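PDB 2ZTB: crystal protein from Bacillus thuringiensis serovar dakota, which is parasporin-2, a proteolytically activated toxin that recognizes cancer cells and, like its aerolysin-type relatives, probably damages them by forming membrane pores. Local coordinates for residues A[31-40]-A[194-204]; A[49-59]-A[207-215]. All coordinates share one frame; numbering follows the deposited sequence.

Contact 1. Residues A[31-40]-A[194-204]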
loop_
_atom_site.group_PDB
_atom_site.type_symbol
_atom_site.label_atom_id
_atom_site.label_comp_id
_atom_site.label_asym_id
_atom_site.label_seq_id
_atom_site.Cartn_x
_atom_site.Cartn_y
_atom_site.Cartn_z
ATOM N N TYR A 31 -9.947 -36.097 -17.392
ATOM C CA TYR A 31 -10.077 -36.660 -18.732
ATOM C C TYR A 31 -9.611 -38.102 -18.792
ATOM O O TYR A 31 -9.934 -38.815 -19.745
ATOM C CB TYR A 31 -9.399 -35.750 -19.787
ATOM C CG TYR A 31 -10.169 -34.447 -19.944
ATOM C CD1 TYR A 31 -9.775 -33.300 -19.260
ATOM C CD2 TYR A 31 -11.349 -34.397 -20.689
ATOM C CE1 TYR A 31 -10.493 -32.125 -19.348
ATOM C CE2 TYR A 31 -12.091 -33.217 -20.781
ATOM C CZ TYR A 31 -11.650 -32.087 -20.104
ATOM O OH TYR A 31 -12.361 -30.922 -20.182
ATOM N N GLY A 32 -8.893 -38.537 -17.753
ATOM C CA GLY A 32 -8.480 -39.940 -17.618
ATOM C C GLY A 32 -7.162 -40.255 -18.315
ATOM O O GLY A 32 -6.751 -41.405 -18.374
ATOM N N THR A 33 -6.507 -39.226 -18.852
ATOM C CA THR A 33 -5.220 -39.368 -19.524
ATOM C C THR A 33 -4.427 -38.126 -19.163
ATOM O O THR A 33 -4.974 -37.024 -19.128
ATOM C CB THR A 33 -5.385 -39.481 -21.081
ATOM O OG1 THR A 33 -6.137 -40.661 -21.397
ATOM C CG2 THR A 33 -4.039 -39.546 -21.811
ATOM N N ASN A 34 -3.153 -38.311 -18.855
ATOM C CA ASN A 34 -2.278 -37.201 -18.523
ATOM C C ASN A 34 -2.077 -36.364 -19.800
ATOM O O ASN A 34 -1.723 -36.917 -20.832
ATOM C CB ASN A 34 -0.958 -37.761 -17.973
ATOM C CG ASN A 34 -0.090 -36.702 -17.285
ATOM O OD1 ASN A 34 -0.586 -35.708 -16.727
ATOM N ND2 ASN A 34 1.221 -36.930 -17.307
ATOM N N PRO A 35 -2.374 -35.047 -19.762
ATOM C CA PRO A 35 -2.133 -34.298 -20.987
ATOM C C PRO A 35 -0.631 -34.152 -21.273
ATOM O O PRO A 35 0.204 -34.188 -20.338
ATOM C CB PRO A 35 -2.742 -32.921 -20.682
ATOM C CG PRO A 35 -2.721 -32.804 -19.210
ATOM C CD PRO A 35 -2.929 -34.191 -18.693
ATOM N N ASP A 36 -0.304 -33.967 -22.551
ATOM C CA ASP A 36 1.055 -33.699 -22.968
ATOM C C ASP A 36 1.495 -32.338 -22.448
ATOM O O ASP A 36 2.629 -32.168 -22.006
ATOM C CB ASP A 36 1.139 -33.707 -24.489
ATOM C CG ASP A 36 1.278 -35.090 -25.071
ATOM O OD1 ASP A 36 1.512 -36.067 -24.330
ATOM O OD2 ASP A 36 1.153 -35.194 -26.303
ATOM N N GLY A 37 0.594 -31.365 -22.510
ATOM C CA GLY A 37 0.908 -30.017 -22.075
ATOM C C GLY A 37 -0.322 -29.250 -21.650
ATOM O O GLY A 37 -1.447 -29.704 -21.867
ATOM N N ILE A 38 -0.093 -28.076 -21.065
ATOM C CA ILE A 38 -1.161 -27.211 -20.553
ATOM C C ILE A 38 -0.903 -25.786 -21.037
ATOM O O ILE A 38 0.162 -25.505 -21.561
ATOM C CB ILE A 38 -1.299 -27.275 -18.992
ATOM C CG1 ILE A 38 -0.042 -26.724 -18.286
ATOM C CG2 ILE A 38 -1.700 -28.733 -18.532
ATOM C CD1 ILE A 38 -0.170 -26.514 -16.765
ATOM N N ALA A 39 -1.881 -24.901 -20.872
ATOM C CA ALA A 39 -1.823 -23.569 -21.428
ATOM C C ALA A 39 -2.637 -22.586 -20.603
ATOM O O ALA A 39 -3.655 -22.943 -20.020
ATOM C CB ALA A 39 -2.308 -23.576 -22.873
ATOM N N LEU A 40 -2.155 -21.343 -20.557
ATOM C CA LEU A 40 -2.788 -20.253 -19.829
ATOM C C LEU A 40 -2.526 -19.020 -20.637
ATOM O O LEU A 40 -1.369 -18.673 -20.888
ATOM C CB LEU A 40 -2.166 -20.105 -18.434
ATOM C CG LEU A 40 -2.612 -19.012 -17.460
ATOM C CD1 LEU A 40 -4.094 -19.147 -17.093
ATOM C CD2 LEU A 40 -1.751 -19.060 -16.218
ATOM N N TYR A 194 -10.129 -19.592 -17.837
ATOM C CA TYR A 194 -9.862 -20.976 -18.243
ATOM C C TYR A 194 -8.390 -21.336 -18.356
ATOM O O TYR A 194 -7.537 -20.462 -18.561
ATOM C CB TYR A 194 -10.565 -21.290 -19.581
ATOM C CG TYR A 194 -12.052 -20.997 -19.572
ATOM C CD1 TYR A 194 -12.523 -19.695 -19.784
ATOM C CD2 TYR A 194 -12.988 -22.012 -19.355
ATOM C CE1 TYR A 194 -13.874 -19.400 -19.759
ATOM C CE2 TYR A 194 -14.365 -21.732 -19.345
ATOM C CZ TYR A 194 -14.788 -20.416 -19.538
ATOM O OH TYR A 194 -16.129 -20.102 -19.534
ATOM N N PHE A 195 -8.121 -22.636 -18.200
ATOM C CA PHE A 195 -6.866 -23.264 -18.599
ATOM C C PHE A 195 -7.123 -24.225 -19.765
ATOM O O PHE A 195 -8.244 -24.736 -19.936
ATOM C CB PHE A 195 -6.278 -24.058 -17.449
ATOM C CG PHE A 195 -5.593 -23.224 -16.395
ATOM C CD1 PHE A 195 -6.330 -22.500 -15.473
ATOM C CD2 PHE A 195 -4.211 -23.226 -16.292
ATOM C CE1 PHE A 195 -5.699 -21.746 -14.492
ATOM C CE2 PHE A 195 -3.573 -22.489 -15.309
ATOM C CZ PHE A 195 -4.317 -21.751 -14.401
ATOM N N GLY A 196 -6.075 -24.484 -20.548
ATOM C CA GLY A 196 -6.147 -25.387 -21.701
ATOM C C GLY A 196 -5.237 -26.580 -21.475
ATOM O O GLY A 196 -4.304 -26.507 -20.688
ATOM N N ALA A 197 -5.527 -27.691 -22.136
ATOM C CA ALA A 197 -4.650 -28.858 -22.111
ATOM C C ALA A 197 -4.705 -29.569 -23.444
ATOM O O ALA A 197 -5.772 -29.662 -24.064
ATOM C CB ALA A 197 -5.031 -29.819 -20.974
ATOM N N ASN A 198 -3.555 -30.060 -23.894
ATOM C CA ASN A 198 -3.513 -30.908 -25.095
ATOM C C ASN A 198 -3.109 -32.328 -24.762
ATOM O O ASN A 198 -2.139 -32.557 -24.034
ATOM C CB ASN A 198 -2.621 -30.319 -26.197
ATOM C CG ASN A 198 -1.169 -30.153 -25.767
ATOM O OD1 ASN A 198 -0.818 -29.196 -25.073
ATOM N ND2 ASN A 198 -0.315 -31.083 -26.191
ATOM N N PHE A 199 -3.857 -33.283 -25.306
ATOM C CA PHE A 199 -3.710 -34.674 -24.948
ATOM C C PHE A 199 -3.025 -35.476 -26.062
ATOM O O PHE A 199 -3.060 -35.057 -27.236
ATOM C CB PHE A 199 -5.088 -35.242 -24.565
ATOM C CG PHE A 199 -5.652 -34.616 -23.317
ATOM C CD1 PHE A 199 -6.300 -33.363 -23.373
ATOM C CD2 PHE A 199 -5.508 -35.245 -22.086
ATOM C CE1 PHE A 199 -6.794 -32.748 -22.211
ATOM C CE2 PHE A 199 -6.006 -34.645 -20.917
ATOM C CZ PHE A 199 -6.642 -33.384 -20.984
ATOM N N PRO A 200 -2.364 -36.606 -25.691
ATOM C CA PRO A 200 -1.732 -37.521 -26.651
ATOM C C PRO A 200 -2.738 -38.275 -27.533
ATOM O O PRO A 200 -2.403 -38.637 -28.661
ATOM C CB PRO A 200 -0.971 -38.510 -25.747
ATOM C CG PRO A 200 -1.704 -38.477 -24.455
ATOM C CD PRO A 200 -2.156 -37.054 -24.297
ATOM N N LYS A 201 -3.943 -38.518 -27.018
ATOM C CA LYS A 201 -5.033 -39.106 -27.795
ATOM C C LYS A 201 -6.342 -38.310 -27.629
ATOM O O LYS A 201 -6.402 -37.358 -26.855
ATOM C CB LYS A 201 -5.228 -40.571 -27.402
ATOM C CG LYS A 201 -5.530 -40.778 -25.942
ATOM C CD LYS A 201 -5.477 -42.227 -25.623
ATOM C CE LYS A 201 -6.061 -42.504 -24.283
ATOM N NZ LYS A 201 -5.925 -43.964 -23.941
ATOM N N ARG A 202 -7.383 -38.690 -28.363
ATOM C CA ARG A 202 -8.695 -38.063 -28.195
ATOM C C ARG A 202 -9.290 -38.515 -26.860
ATOM O O ARG A 202 -9.321 -39.699 -26.574
ATOM C CB ARG A 202 -9.633 -38.408 -29.357
ATOM C CG ARG A 202 -9.315 -37.689 -30.669
ATOM C CD ARG A 202 -10.419 -37.956 -31.711
ATOM N NE ARG A 202 -10.130 -37.424 -33.052
ATOM C CZ ARG A 202 -10.297 -36.159 -33.466
ATOM N NH1 ARG A 202 -10.742 -35.199 -32.654
ATOM N NH2 ARG A 202 -10.002 -35.846 -34.731
ATOM N N VAL A 203 -9.717 -37.556 -26.041
ATOM C CA VAL A 203 -10.335 -37.825 -24.738
ATOM C C VAL A 203 -11.631 -37.007 -24.597
ATOM O O VAL A 203 -11.911 -36.124 -25.416
ATOM C CB VAL A 203 -9.383 -37.450 -23.529
ATOM C CG1 VAL A 203 -8.126 -38.337 -23.471
ATOM C CG2 VAL A 203 -9.014 -35.961 -23.553
ATOM N N GLY A 204 -12.401 -37.284 -23.546
ATOM C CA GLY A 204 -13.556 -36.461 -23.206
ATOM C C GLY A 204 -14.758 -36.723 -24.092
ATOM O O GLY A 204 -14.690 -37.536 -25.023
HETATM O O HOH W 1 -12.120 -38.821 -21.372
HETATM O O HOH W 2 -4.835 -43.217 -21.238
#
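Residues 37-40 run antiparallel to the strand around 194-199, their N-to-C directions 155° apart and their axes 4.3 Å apart at closest approach. Ala39 and Gly196 form a hydrogen-bonded pair, Ile38 and Ala197 a non-hydrogen-bonded one, and the pairing ends in a classic beta bulge, where Asp36 and Gly37 both face Asn198. The straightest bond, Gly196 N to Ala39 O, measures 2.9 Å with 171° at the hydrogen. At the bulge, Asn198 O receives two weak donors, Asp36 N and Gly37 N, while Asn198 N returns a firmer bond to Gly37 O. With CG lodged between backbone N and carbonyl carbon (chi1 61°), the Asn198 amide folds against the backbone of Gly37; ND2 is bonded to Asn47 O and OD1 weakly to Val49 N, which together would fix the amide's rotation. This part of the sheet lies at one end of the elongated molecule, and helix 20-31 packs against Pro35 and Ala197 through Phe27.

Beyond the bulge, the Phe199 ring organises the packing. Pro35 CB sits over one face, 3.9 Å from the ring centroid, and Val203 CG2 lies over the opposite face, toward the rim. Thr33 O approaches the ring edge in plane, 3.2 Å from Phe199 CE2. The Tyr31 side chain crosses that of Phe199 at about a right angle, the two rings meeting obliquely, with Tyr31 CD1 3.6 Å from Phe199 CZ; the Tyr31 ring also stacks on Trp211. At the far end, Leu40 CD1 rests over a face of the Phe195 ring. Where the chain corners after Phe199, Thr33 CG2 touches Pro200 CG, and one water bridges Tyr31 O, to which it donates, and Gly204 N, from which it accepts, each at 2.7 Å.

Contact 2. Residues A[49-59]-A[207-215]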
loop_
_atom_site.group_PDB
_atom_site.type_symbol
_atom_site.label_atom_id
_atom_site.label_comp_id
_atom_site.label_asym_id
_atom_site.label_seq_id
_atom_site.Cartn_x
_atom_site.Cartn_y
_atom_site.Cartn_z
ATOM N N VAL A 49 1.181 -27.658 -27.457
ATOM C CA VAL A 49 0.948 -27.081 -28.778
ATOM C C VAL A 49 1.219 -25.574 -28.735
ATOM O O VAL A 49 0.810 -24.892 -27.792
ATOM C CB VAL A 49 -0.503 -27.368 -29.263
ATOM C CG1 VAL A 49 -0.920 -26.432 -30.392
ATOM C CG2 VAL A 49 -0.640 -28.824 -29.694
ATOM N N LYS A 50 1.926 -25.084 -29.755
ATOM C CA LYS A 50 2.170 -23.656 -29.968
ATOM C C LYS A 50 1.505 -23.175 -31.265
ATOM O O LYS A 50 1.533 -23.891 -32.266
ATOM C CB LYS A 50 3.672 -23.364 -30.050
ATOM C CG LYS A 50 4.395 -23.290 -28.711
ATOM C CD LYS A 50 5.322 -24.489 -28.520
ATOM C CE LYS A 50 6.162 -24.326 -27.253
ATOM N NZ LYS A 50 5.386 -24.681 -26.028
ATOM N N PRO A 51 0.903 -21.967 -31.259
ATOM C CA PRO A 51 0.705 -21.087 -30.102
ATOM C C PRO A 51 -0.305 -21.664 -29.097
ATOM O O PRO A 51 -1.114 -22.519 -29.466
ATOM C CB PRO A 51 0.195 -19.775 -30.726
ATOM C CG PRO A 51 -0.348 -20.142 -32.047
ATOM C CD PRO A 51 0.382 -21.375 -32.506
ATOM N N PRO A 52 -0.246 -21.211 -27.826
ATOM C CA PRO A 52 -1.150 -21.711 -26.793
ATOM C C PRO A 52 -2.594 -21.817 -27.284
ATOM O O PRO A 52 -3.129 -20.854 -27.844
ATOM C CB PRO A 52 -1.024 -20.664 -25.668
ATOM C CG PRO A 52 -0.170 -19.554 -26.228
ATOM C CD PRO A 52 0.664 -20.187 -27.284
ATOM N N ILE A 53 -3.205 -22.988 -27.083
ATOM C CA ILE A 53 -4.561 -23.260 -27.567
ATOM C C ILE A 53 -5.577 -22.335 -26.904
ATOM O O ILE A 53 -6.690 -22.162 -27.390
ATOM C CB ILE A 53 -4.952 -24.748 -27.383
ATOM C CG1 ILE A 53 -4.906 -25.146 -25.892
ATOM C CG2 ILE A 53 -4.042 -25.640 -28.247
ATOM C CD1 ILE A 53 -5.534 -26.474 -25.566
ATOM N N THR A 54 -5.172 -21.723 -25.799
ATOM C CA THR A 54 -6.018 -20.800 -25.069
ATOM C C THR A 54 -6.175 -19.481 -25.831
ATOM O O THR A 54 -7.256 -18.885 -25.827
ATOM C CB THR A 54 -5.452 -20.534 -23.666
ATOM O OG1 THR A 54 -4.019 -20.556 -23.723
ATOM C CG2 THR A 54 -5.940 -21.600 -22.690
ATOM N N ALA A 55 -5.101 -19.028 -26.484
ATOM C CA ALA A 55 -5.181 -17.850 -27.353
ATOM C C ALA A 55 -5.830 -18.233 -28.694
ATOM O O ALA A 55 -6.781 -17.565 -29.143
ATOM C CB ALA A 55 -3.797 -17.192 -27.545
ATOM N N GLN A 56 -5.343 -19.312 -29.322
ATOM C CA GLN A 56 -5.994 -19.822 -30.551
ATOM C C GLN A 56 -7.520 -19.845 -30.413
ATOM O O GLN A 56 -8.242 -19.223 -31.249
ATOM C CB GLN A 56 -5.499 -21.225 -30.926
ATOM C CG GLN A 56 -4.019 -21.303 -31.303
ATOM C CD GLN A 56 -3.732 -22.661 -31.992
ATOM O OE1 GLN A 56 -3.056 -23.540 -31.397
ATOM N NE2 GLN A 56 -4.259 -22.847 -33.249
ATOM N N TYR A 57 -7.993 -20.483 -29.320
ATOM C CA TYR A 57 -9.419 -20.735 -29.184
ATOM C C TYR A 57 -10.172 -19.737 -28.302
ATOM O O TYR A 57 -11.448 -19.910 -28.079
ATOM C CB TYR A 57 -9.652 -22.187 -28.749
ATOM C CG TYR A 57 -9.051 -23.198 -29.717
ATOM C CD1 TYR A 57 -7.725 -23.617 -29.598
ATOM C CD2 TYR A 57 -9.800 -23.717 -30.756
ATOM C CE1 TYR A 57 -7.170 -24.538 -30.490
ATOM C CE2 TYR A 57 -9.259 -24.645 -31.644
ATOM C CZ TYR A 57 -7.948 -25.051 -31.513
ATOM O OH TYR A 57 -7.424 -25.966 -32.410
ATOM N N GLY A 58 -9.388 -18.693 -27.808
ATOM C CA GLY A 58 -10.035 -17.575 -27.112
ATOM C C GLY A 58 -10.525 -17.860 -25.710
ATOM O O GLY A 58 -11.592 -17.385 -25.310
ATOM N N TYR A 59 -9.740 -18.626 -24.965
ATOM C CA TYR A 59 -10.026 -18.947 -23.567
ATOM C C TYR A 59 -8.968 -18.301 -22.679
ATOM O O TYR A 59 -7.820 -18.739 -22.661
ATOM C CB TYR A 59 -10.013 -20.460 -23.357
ATOM C CG TYR A 59 -11.223 -21.173 -23.898
ATOM C CD1 TYR A 59 -11.304 -21.542 -25.253
ATOM C CD2 TYR A 59 -12.285 -21.495 -23.052
ATOM C CE1 TYR A 59 -12.431 -22.201 -25.754
ATOM C CE2 TYR A 59 -13.409 -22.161 -23.538
ATOM C CZ TYR A 59 -13.477 -22.509 -24.885
ATOM O OH TYR A 59 -14.589 -23.173 -25.341
ATOM N N GLY A 207 -14.550 -37.018 -27.998
ATOM C CA GLY A 207 -13.181 -37.383 -28.370
ATOM C C GLY A 207 -12.435 -36.232 -29.022
ATOM O O GLY A 207 -12.469 -36.073 -30.241
ATOM N N HIS A 208 -11.763 -35.426 -28.205
ATOM C CA HIS A 208 -11.015 -34.260 -28.679
ATOM C C HIS A 208 -9.614 -34.234 -28.056
ATOM O O HIS A 208 -9.407 -34.757 -26.968
ATOM C CB HIS A 208 -11.807 -32.960 -28.389
ATOM C CG HIS A 208 -13.168 -32.953 -29.014
ATOM N ND1 HIS A 208 -13.420 -32.383 -30.244
ATOM C CD2 HIS A 208 -14.335 -33.513 -28.617
ATOM C CE1 HIS A 208 -14.685 -32.578 -30.572
ATOM N NE2 HIS A 208 -15.263 -33.265 -29.604
ATOM N N TYR A 209 -8.651 -33.663 -28.768
ATOM C CA TYR A 209 -7.284 -33.503 -28.284
ATOM C C TYR A 209 -7.125 -32.285 -27.374
ATOM O O TYR A 209 -6.295 -32.295 -26.476
ATOM C CB TYR A 209 -6.322 -33.339 -29.473
ATOM C CG TYR A 209 -6.134 -34.570 -30.332
ATOM C CD1 TYR A 209 -6.745 -34.672 -31.567
ATOM C CD2 TYR A 209 -5.334 -35.625 -29.904
ATOM C CE1 TYR A 209 -6.572 -35.792 -32.373
ATOM C CE2 TYR A 209 -5.159 -36.758 -30.692
ATOM C CZ TYR A 209 -5.781 -36.826 -31.926
ATOM O OH TYR A 209 -5.619 -37.942 -32.704
ATOM N N PHE A 210 -7.888 -31.221 -27.637
ATOM C CA PHE A 210 -7.782 -29.973 -26.884
ATOM C C PHE A 210 -8.994 -29.715 -26.009
ATOM O O PHE A 210 -10.127 -29.731 -26.495
ATOM C CB PHE A 210 -7.602 -28.756 -27.816
ATOM C CG PHE A 210 -6.476 -28.891 -28.817
ATOM C CD1 PHE A 210 -5.352 -29.668 -28.551
ATOM C CD2 PHE A 210 -6.533 -28.200 -30.021
ATOM C CE1 PHE A 210 -4.328 -29.784 -29.472
ATOM C CE2 PHE A 210 -5.500 -28.300 -30.949
ATOM C CZ PHE A 210 -4.398 -29.102 -30.670
ATOM N N TRP A 211 -8.732 -29.417 -24.734
ATOM C CA TRP A 211 -9.781 -29.118 -23.763
ATOM C C TRP A 211 -9.506 -27.873 -22.932
ATOM O O TRP A 211 -8.357 -27.550 -22.649
ATOM C CB TRP A 211 -9.991 -30.320 -22.831
ATOM C CG TRP A 211 -10.630 -31.436 -23.546
ATOM C CD1 TRP A 211 -10.007 -32.486 -24.137
ATOM C CD2 TRP A 211 -12.031 -31.602 -23.788
ATOM N NE1 TRP A 211 -10.923 -33.299 -24.729
ATOM C CE2 TRP A 211 -12.179 -32.784 -24.532
ATOM C CE3 TRP A 211 -13.177 -30.867 -23.437
ATOM C CZ2 TRP A 211 -13.432 -33.267 -24.941
ATOM C CZ3 TRP A 211 -14.436 -31.354 -23.854
ATOM C CH2 TRP A 211 -14.539 -32.543 -24.584
ATOM N N PHE A 212 -10.589 -27.204 -22.532
ATOM C CA PHE A 212 -10.562 -26.057 -21.621
ATOM C C PHE A 212 -11.470 -26.301 -20.440
ATOM O O PHE A 212 -12.579 -26.819 -20.595
ATOM C CB PHE A 212 -10.960 -24.775 -22.363
ATOM C CG PHE A 212 -10.177 -24.570 -23.614
ATOM C CD1 PHE A 212 -10.639 -25.078 -24.826
ATOM C CD2 PHE A 212 -8.938 -23.930 -23.573
ATOM C CE1 PHE A 212 -9.899 -24.944 -25.981
ATOM C CE2 PHE A 212 -8.180 -23.784 -24.729
ATOM C CZ PHE A 212 -8.665 -24.292 -25.937
ATOM N N ASN A 213 -10.982 -25.968 -19.256
ATOM C CA ASN A 213 -11.748 -26.099 -18.031
ATOM C C ASN A 213 -11.613 -24.822 -17.250
ATOM O O ASN A 213 -10.544 -24.212 -17.255
ATOM C CB ASN A 213 -11.251 -27.282 -17.191
ATOM C CG ASN A 213 -11.823 -28.591 -17.657
ATOM O OD1 ASN A 213 -12.854 -29.041 -17.168
ATOM N ND2 ASN A 213 -11.175 -29.197 -18.629
ATOM N N PRO A 214 -12.700 -24.389 -16.586
ATOM C CA PRO A 214 -12.582 -23.187 -15.754
ATOM C C PRO A 214 -11.492 -23.376 -14.718
ATOM O O PRO A 214 -11.254 -24.499 -14.261
ATOM C CB PRO A 214 -13.959 -23.063 -15.081
ATOM C CG PRO A 214 -14.639 -24.351 -15.325
ATOM C CD PRO A 214 -14.063 -24.948 -16.567
ATOM N N ALA A 215 -10.828 -22.277 -14.370
ATOM C CA ALA A 215 -9.781 -22.246 -13.348
ATOM C C ALA A 215 -10.135 -23.018 -12.063
ATOM O O ALA A 215 -9.278 -23.668 -11.478
ATOM C CB ALA A 215 -9.421 -20.768 -13.025
#
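Tyr59 and Phe212 form an offset stack, with ring planes only 2° from parallel and centroids 3.9 Å apart. The overlap extends past the rings: Phe212 CB also lies over the Tyr59 face, and Tyr59 CB reaches Phe212 CD2 at 3.6 Å. The edge of Phe212 is met by the start of helix 53-56, where Ile53 C and Thr54 N lie in the ring plane. Ile53 CG1 touches Phe212 CE2 at 3.7 Å, and Tyr57 CB meets Phe212 CZ at 3.6 Å.

Ile53 touches both phenylalanine rings: its CG1-CD1 branch reaches Phe212 and also Phe210 CB, while CG2, anti to the carbonyl carbon with CG1 at chi1 60°, stands over the centre of the Phe210 face, 3.9 Å from the centroid and 7° off the normal. Tyr57 OH comes to the Phe210 edge in plane, 3.4 Å from CE2, the two rings meeting obliquely; Val49 CG2 adds an oblique contact 3.8 Å from Phe210 CE1. Tyr57, Tyr59, Phe210 and Phe212 thus make an aromatic cluster between a single-turn helix and strand 210-214, which is paired antiparallel with strand 168-199.

Behind these contacts, the helix ends are capped. Pro52 takes the N-cap position, and a Schellman motif closes the helix: Gly58, at positive phi, donates from N to Ala55 O, and Tyr59 N donates to Thr54 O, which turns the chain so that Tyr59 comes down over Phe212. Thr54 OG1 is bonded to Asn41 O. The Tyr59 ring also meets that of Tyr194 edge-to-face. A glycerol, probably from the crystallisation liquor, is hydrogen-bonded to Tyr57 O and Gly58 O and weakly to Tyr59 OH.

From the N terminus the chain leaves helix 20-31, supplies residues 31-40, turns back through strand 43-46 and then gives residues 49-59. The strands from 61-90 onward follow, and the end of strand 168-199 brings the chain back as 194-204 and, directly afterwards, 207-215. Contact 1 closes a loop with 153 intervening residues and contact 2 one with 147. Their segments alternate, so the loops cross without nesting. Strands 168-199 and 210-214 are sheet neighbours, so both contacts tie N-terminal elements to one returning antiparallel unit. Their centres lie about 8 Å apart, and a probable hydrogen bond from His208 N to Val203 O, 2.9 Å, joins the two directly.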